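PDB 5LHA: omega transaminase, which probably catalyses the transfer of an amino group between amines and carbonyl acceptors, with a pyridoxal phosphate cofactor that cycles through its pyridoxamine form. Local coordinates for residues 353-364 / 436-447. Sequence-based numbering, arbitrary orientation.
Sequences LPGNAAKVGAQL and LTLTRDEAGLMV
N356 joins the start of helix 353-364 to the loop that leads into helix 440-447, its ND2 donating both hydrogens to backbone carbonyls. L436 O accepts one at 2.6 Å and L438 O the other at 2.8 Å, and both acceptors lie close to the plane of the amide, which is thereby fixed in rotation. With CG anti to the backbone N (chi1 -169°), the amide extends from its helix to the loop. A leucine in its place has no N-H to offer, and the carbonyls of L436 and L438 would probably both be left without this donor and the loop less firmly held.

Beside this polar grip the packing is apolar and close. V360 sets CG1 3.7 Å from A443 CB, while L364 slides past V447 in the opposite direction, CD1 to CG2 3.6 Å. The helices run roughly parallel, 31° apart. The solvent side has no hydrogen bond or salt bridge across it: the poorly ordered Q363 crosses the extended R440 at about a right angle, its OE1 3.1 Å from the aliphatic CG of R440, and K359 NZ approaches R440 NE to 3.8 Å, a like-charge pair.

T439 and E442 form a capping box, and N45 bonds to both T437 and E442. Thus directional bonds fix the loop and the start of the C-terminal helix of this class-III aminotransferase, hydrophobic side chains unite the two helices, and the charged margin probably adds little attraction.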
ATOM      1  N   LEU A 353     -19.062 -25.980  31.088  1.00 32.79           N
ATOM      2  CA  LEU A 353     -19.590 -24.669  30.742  1.00 32.39           C
ATOM      3  C   LEU A 353     -20.014 -24.622  29.273  1.00 31.58           C
ATOM      4  O   LEU A 353     -20.969 -23.901  28.945  1.00 29.91           O
ATOM      5  CB  LEU A 353     -18.573 -23.574  31.062  1.00 33.36           C
ATOM      6  CG  LEU A 353     -18.269 -23.408  32.552  1.00 36.03           C
ATOM      7  CD1 LEU A 353     -17.392 -22.187  32.799  1.00 35.72           C
ATOM      8  CD2 LEU A 353     -19.564 -23.335  33.351  1.00 37.41           C
ATOM      9  N   PRO A 354     -19.350 -25.341  28.353  1.00 30.54           N
ATOM     10  CA  PRO A 354     -19.926 -25.438  27.002  1.00 30.88           C
ATOM     11  C   PRO A 354     -21.299 -26.088  27.004  1.00 32.08           C
ATOM     12  O   PRO A 354     -22.170 -25.687  26.224  1.00 33.43           O
ATOM     13  CB  PRO A 354     -18.888 -26.265  26.234  1.00 30.33           C
ATOM     14  CG  PRO A 354     -17.623 -26.043  26.953  1.00 28.70           C
ATOM     15  CD  PRO A 354     -17.981 -25.896  28.393  1.00 30.35           C
ATOM     16  N   GLY A 355     -21.508 -27.086  27.868  1.00 32.98           N
ATOM     17  CA  GLY A 355     -22.812 -27.721  27.964  1.00 33.46           C
ATOM     18  C   GLY A 355     -23.865 -26.829  28.595  1.00 33.26           C
ATOM     19  O   GLY A 355     -25.027 -26.836  28.176  1.00 33.46           O
ATOM     20  N   ASN A 356     -23.492 -26.078  29.634  1.00 31.42           N
ATOM     21  CA  ASN A 356     -24.441 -25.146  30.242  1.00 28.88           C
ATOM     22  C   ASN A 356     -24.852 -24.044  29.274  1.00 26.53           C
ATOM     23  O   ASN A 356     -26.012 -23.608  29.281  1.00 23.98           O
ATOM     24  CB  ASN A 356     -23.863 -24.531  31.515  1.00 28.60           C
ATOM     25  CG  ASN A 356     -24.912 -23.771  32.297  1.00 27.70           C
ATOM     26  OD1 ASN A 356     -25.883 -24.357  32.760  1.00 29.91           O
ATOM     27  ND2 ASN A 356     -24.744 -22.458  32.413  1.00 25.30           N
ATOM     28  N   ALA A 357     -23.905 -23.563  28.457  1.00 26.03           N
ATOM     29  CA  ALA A 357     -24.197 -22.516  27.482  1.00 26.28           C
ATOM     30  C   ALA A 357     -25.190 -22.994  26.432  1.00 28.59           C
ATOM     31  O   ALA A 357     -26.118 -22.266  26.060  1.00 29.99           O
ATOM     32  CB  ALA A 357     -22.907 -22.049  26.811  1.00 24.15           C
ATOM     33  N   ALA A 358     -24.988 -24.206  25.919  1.00 29.19           N
ATOM     34  CA  ALA A 358     -25.914 -24.757  24.935  1.00 30.90           C
ATOM     35  C   ALA A 358     -27.318 -24.920  25.506  1.00 33.31           C
ATOM     36  O   ALA A 358     -28.311 -24.717  24.799  1.00 35.11           O
ATOM     37  CB  ALA A 358     -25.385 -26.095  24.421  1.00 30.08           C
ATOM     38  N   LYS A 359     -27.423 -25.288  26.782  1.00 33.91           N
ATOM     39  CA  LYS A 359     -28.719 -25.613  27.373  1.00 34.54           C
ATOM     40  C   LYS A 359     -29.481 -24.360  27.793  1.00 31.96           C
ATOM     41  O   LYS A 359     -30.630 -24.151  27.385  1.00 32.16           O
ATOM     42  CB  LYS A 359     -28.522 -26.546  28.572  1.00 37.64           C
ATOM     43  CG  LYS A 359     -29.801 -26.914  29.313  1.00 41.71           C
ATOM     44  CD  LYS A 359     -29.500 -27.675  30.610  1.00 44.17           C
ATOM     45  CE  LYS A 359     -29.218 -26.738  31.783  1.00 45.15           C
ATOM     46  NZ  LYS A 359     -30.456 -26.069  32.294  1.00 46.19           N
ATOM     47  N   VAL A 360     -28.856 -23.517  28.612  1.00 29.85           N
ATOM     48  CA  VAL A 360     -29.549 -22.340  29.121  1.00 33.83           C
ATOM     49  C   VAL A 360     -29.693 -21.278  28.038  1.00 33.86           C
ATOM     50  O   VAL A 360     -30.688 -20.542  28.014  1.00 35.80           O
ATOM     51  CB  VAL A 360     -28.813 -21.796  30.361  1.00 33.30           C
ATOM     52  CG1 VAL A 360     -29.496 -20.541  30.899  1.00 22.25           C
ATOM     53  CG2 VAL A 360     -28.736 -22.868  31.418  1.00 22.68           C
ATOM     54  N   GLY A 361     -28.724 -21.189  27.123  1.00 31.54           N
ATOM     55  CA  GLY A 361     -28.843 -20.263  26.004  1.00 32.70           C
ATOM     56  C   GLY A 361     -30.063 -20.522  25.139  1.00 36.67           C
ATOM     57  O   GLY A 361     -30.771 -19.588  24.749  1.00 34.94           O
ATOM     58  N   ALA A 362     -30.290 -21.792  24.777  1.00 43.36           N
ATOM     59  CA  ALA A 362     -31.491 -22.162  24.029  1.00 50.26           C
ATOM     60  C   ALA A 362     -32.752 -21.763  24.787  1.00 59.00           C
ATOM     61  O   ALA A 362     -33.659 -21.139  24.224  1.00 62.11           O
ATOM     62  CB  ALA A 362     -31.488 -23.666  23.741  1.00 49.09           C
ATOM     63  N   GLN A 363     -32.845 -22.170  26.053  1.00 66.45           N
ATOM     64  CA  GLN A 363     -33.941 -21.742  26.914  1.00 68.59           C
ATOM     65  C   GLN A 363     -34.111 -20.226  26.872  1.00 65.34           C
ATOM     66  O   GLN A 363     -35.217 -19.718  26.653  1.00 66.23           O
ATOM     67  CB  GLN A 363     -33.688 -22.254  28.340  1.00 72.81           C
ATOM     68  CG  GLN A 363     -34.667 -21.786  29.420  1.00 77.65           C
ATOM     69  CD  GLN A 363     -34.171 -22.085  30.842  1.00 80.09           C
ATOM     70  OE1 GLN A 363     -33.411 -23.036  31.060  1.00 80.12           O
ATOM     71  NE2 GLN A 363     -34.605 -21.274  31.810  1.00 81.05           N
ATOM     72  N   LEU A 364     -33.012 -19.484  27.039  1.00 56.97           N
ATOM     73  CA  LEU A 364     -33.104 -18.028  27.040  1.00 49.18           C
ATOM     74  C   LEU A 364     -33.587 -17.506  25.692  1.00 43.66           C
ATOM     75  O   LEU A 364     -34.476 -16.646  25.636  1.00 40.60           O
ATOM     76  CB  LEU A 364     -31.743 -17.422  27.399  1.00 45.23           C
ATOM     77  CG  LEU A 364     -31.583 -15.899  27.414  1.00 39.50           C
ATOM     78  CD1 LEU A 364     -32.582 -15.249  28.370  1.00 38.63           C
ATOM     79  CD2 LEU A 364     -30.161 -15.493  27.765  1.00 36.47           C
ATOM     80  N   LEU A 436     -20.906 -18.022  31.486  1.00 25.63           N
ATOM     81  CA  LEU A 436     -21.387 -19.330  31.057  1.00 26.45           C
ATOM     82  C   LEU A 436     -21.950 -20.152  32.207  1.00 28.48           C
ATOM     83  O   LEU A 436     -22.546 -21.208  31.962  1.00 31.08           O
ATOM     84  CB  LEU A 436     -20.260 -20.086  30.354  1.00 25.64           C
ATOM     85  CG  LEU A 436     -19.678 -19.338  29.145  1.00 26.54           C
ATOM     86  CD1 LEU A 436     -18.787 -20.243  28.304  1.00 25.74           C
ATOM     87  CD2 LEU A 436     -20.757 -18.689  28.273  1.00 27.58           C
ATOM     88  N   THR A 437     -21.782 -19.693  33.445  1.00 27.76           N
ATOM     89  CA  THR A 437     -22.417 -20.305  34.602  1.00 29.00           C
ATOM     90  C   THR A 437     -23.864 -19.858  34.795  1.00 30.59           C
ATOM     91  O   THR A 437     -24.475 -20.247  35.795  1.00 32.17           O
ATOM     92  CB  THR A 437     -21.601 -20.016  35.864  1.00 27.13           C
ATOM     93  OG1 THR A 437     -21.482 -18.600  36.048  1.00 29.08           O
ATOM     94  CG2 THR A 437     -20.214 -20.647  35.756  1.00 25.16           C
ATOM     95  N   LEU A 438     -24.415 -19.073  33.864  1.00 30.33           N
ATOM     96  CA  LEU A 438     -25.790 -18.599  33.969  1.00 31.98           C
ATOM     97  C   LEU A 438     -26.754 -19.748  34.237  1.00 36.60           C
ATOM     98  O   LEU A 438     -26.645 -20.824  33.649  1.00 38.19           O
ATOM     99  CB  LEU A 438     -26.195 -17.885  32.683  1.00 29.80           C
ATOM    100  CG  LEU A 438     -27.479 -17.066  32.761  1.00 27.22           C
ATOM    101  CD1 LEU A 438     -27.188 -15.701  33.350  1.00 27.82           C
ATOM    102  CD2 LEU A 438     -28.100 -16.935  31.388  1.00 24.44           C
ATOM    103  N   THR A 439     -27.695 -19.521  35.144  1.00 39.79           N
ATOM    104  CA  THR A 439     -28.683 -20.528  35.501  1.00 42.51           C
ATOM    105  C   THR A 439     -30.012 -20.253  34.806  1.00 45.38           C
ATOM    106  O   THR A 439     -30.215 -19.206  34.185  1.00 47.42           O
ATOM    107  CB  THR A 439     -28.870 -20.573  37.020  1.00 41.54           C
ATOM    108  OG1 THR A 439     -29.435 -19.337  37.473  1.00 40.71           O
ATOM    109  CG2 THR A 439     -27.533 -20.786  37.706  1.00 42.65           C
ATOM    110  N   ARG A 440     -30.919 -21.232  34.897  1.00 45.45           N
ATOM    111  CA  ARG A 440     -32.299 -21.010  34.475  1.00 46.65           C
ATOM    112  C   ARG A 440     -32.862 -19.752  35.123  1.00 45.67           C
ATOM    113  O   ARG A 440     -33.431 -18.884  34.450  1.00 44.74           O
ATOM    114  CB  ARG A 440     -33.170 -22.210  34.850  1.00 48.54           C
ATOM    115  CG  ARG A 440     -32.936 -23.487  34.072  1.00 50.13           C
ATOM    116  CD  ARG A 440     -34.073 -24.454  34.371  1.00 50.91           C
ATOM    117  NE  ARG A 440     -33.958 -25.737  33.684  1.00 50.48           N
ATOM    118  CZ  ARG A 440     -34.711 -26.792  33.976  1.00 50.80           C
ATOM    119  NH1 ARG A 440     -35.617 -26.708  34.940  1.00 51.59           N
ATOM    120  NH2 ARG A 440     -34.559 -27.929  33.314  1.00 50.28           N
ATOM    121  N   ASP A 441     -32.705 -19.653  36.447  1.00 43.88           N
ATOM    122  CA  ASP A 441     -33.214 -18.526  37.217  1.00 41.27           C
ATOM    123  C   ASP A 441     -32.696 -17.196  36.682  1.00 40.82           C
ATOM    124  O   ASP A 441     -33.475 -16.276  36.405  1.00 42.51           O
ATOM    125  CB  ASP A 441     -32.829 -18.721  38.689  1.00 39.10           C
ATOM    126  CG  ASP A 441     -32.616 -17.417  39.419  1.00 36.28           C
ATOM    127  OD1 ASP A 441     -33.623 -16.737  39.717  1.00 35.18           O
ATOM    128  OD2 ASP A 441     -31.441 -17.081  39.708  1.00 34.17           O
ATOM    129  N   GLU A 442     -31.377 -17.074  36.525  1.00 38.98           N
ATOM    130  CA  GLU A 442     -30.826 -15.817  36.035  1.00 37.12           C
ATOM    131  C   GLU A 442     -31.259 -15.546  34.602  1.00 35.40           C
ATOM    132  O   GLU A 442     -31.503 -14.390  34.237  1.00 37.46           O
ATOM    133  CB  GLU A 442     -29.304 -15.830  36.141  1.00 37.01           C
ATOM    134  CG  GLU A 442     -28.771 -15.905  37.550  1.00 37.14           C
ATOM    135  CD  GLU A 442     -27.295 -16.247  37.586  1.00 38.90           C
ATOM    136  OE1 GLU A 442     -26.816 -16.913  36.646  1.00 40.11           O
ATOM    137  OE2 GLU A 442     -26.611 -15.854  38.553  1.00 40.60           O
ATOM    138  N   ALA A 443     -31.391 -16.596  33.781  1.00 33.43           N
ATOM    139  CA  ALA A 443     -31.875 -16.403  32.413  1.00 33.46           C
ATOM    140  C   ALA A 443     -33.277 -15.804  32.399  1.00 34.06           C
ATOM    141  O   ALA A 443     -33.591 -14.963  31.548  1.00 34.13           O
ATOM    142  CB  ALA A 443     -31.843 -17.728  31.646  1.00 32.93           C
ATOM    143  N   GLY A 444     -34.139 -16.243  33.319  1.00 34.42           N
ATOM    144  CA  GLY A 444     -35.451 -15.630  33.458  1.00 34.25           C
ATOM    145  C   GLY A 444     -35.385 -14.182  33.909  1.00 32.87           C
ATOM    146  O   GLY A 444     -36.188 -13.351  33.476  1.00 23.00           O
ATOM    147  N   LEU A 445     -34.458 -13.868  34.823  1.00 31.76           N
ATOM    148  CA  LEU A 445     -34.283 -12.480  35.251  1.00 31.14           C
ATOM    149  C   LEU A 445     -33.941 -11.576  34.075  1.00 30.63           C
ATOM    150  O   LEU A 445     -34.423 -10.439  33.995  1.00 32.13           O
ATOM    151  CB  LEU A 445     -33.198 -12.391  36.326  1.00 30.28           C
ATOM    152  CG  LEU A 445     -32.683 -10.986  36.655  1.00 32.22           C
ATOM    153  CD1 LEU A 445     -33.806 -10.061  37.113  1.00 33.43           C
ATOM    154  CD2 LEU A 445     -31.585 -11.050  37.705  1.00 32.79           C
ATOM    155  N   MET A 446     -33.108 -12.064  33.156  1.00 28.53           N
ATOM    156  CA  MET A 446     -32.757 -11.281  31.976  1.00 29.35           C
ATOM    157  C   MET A 446     -33.960 -11.078  31.067  1.00 28.12           C
ATOM    158  O   MET A 446     -34.137 -10.000  30.492  1.00 30.62           O
ATOM    159  CB  MET A 446     -31.618 -11.965  31.249  1.00 30.78           C
ATOM    160  CG  MET A 446     -30.368 -11.948  32.084  1.00 31.25           C
ATOM    161  SD  MET A 446     -28.968 -12.567  31.174  1.00 31.85           S
ATOM    162  CE  MET A 446     -28.650 -11.187  30.079  1.00 30.84           C
ATOM    163  N   VAL A 447     -34.781 -12.112  30.903  1.00 26.53           N
ATOM    164  CA  VAL A 447     -36.007 -11.984  30.124  1.00 25.87           C
ATOM    165  C   VAL A 447     -36.898 -10.899  30.714  1.00 28.60           C
ATOM    166  O   VAL A 447     -37.404 -10.024  30.000  1.00 30.32           O
ATOM    167  CB  VAL A 447     -36.737 -13.338  30.073  1.00 24.60           C
ATOM    168  CG1 VAL A 447     -38.137 -13.184  29.490  1.00 25.08           C
ATOM    169  CG2 VAL A 447     -35.934 -14.317  29.261  1.00 23.87           C
TER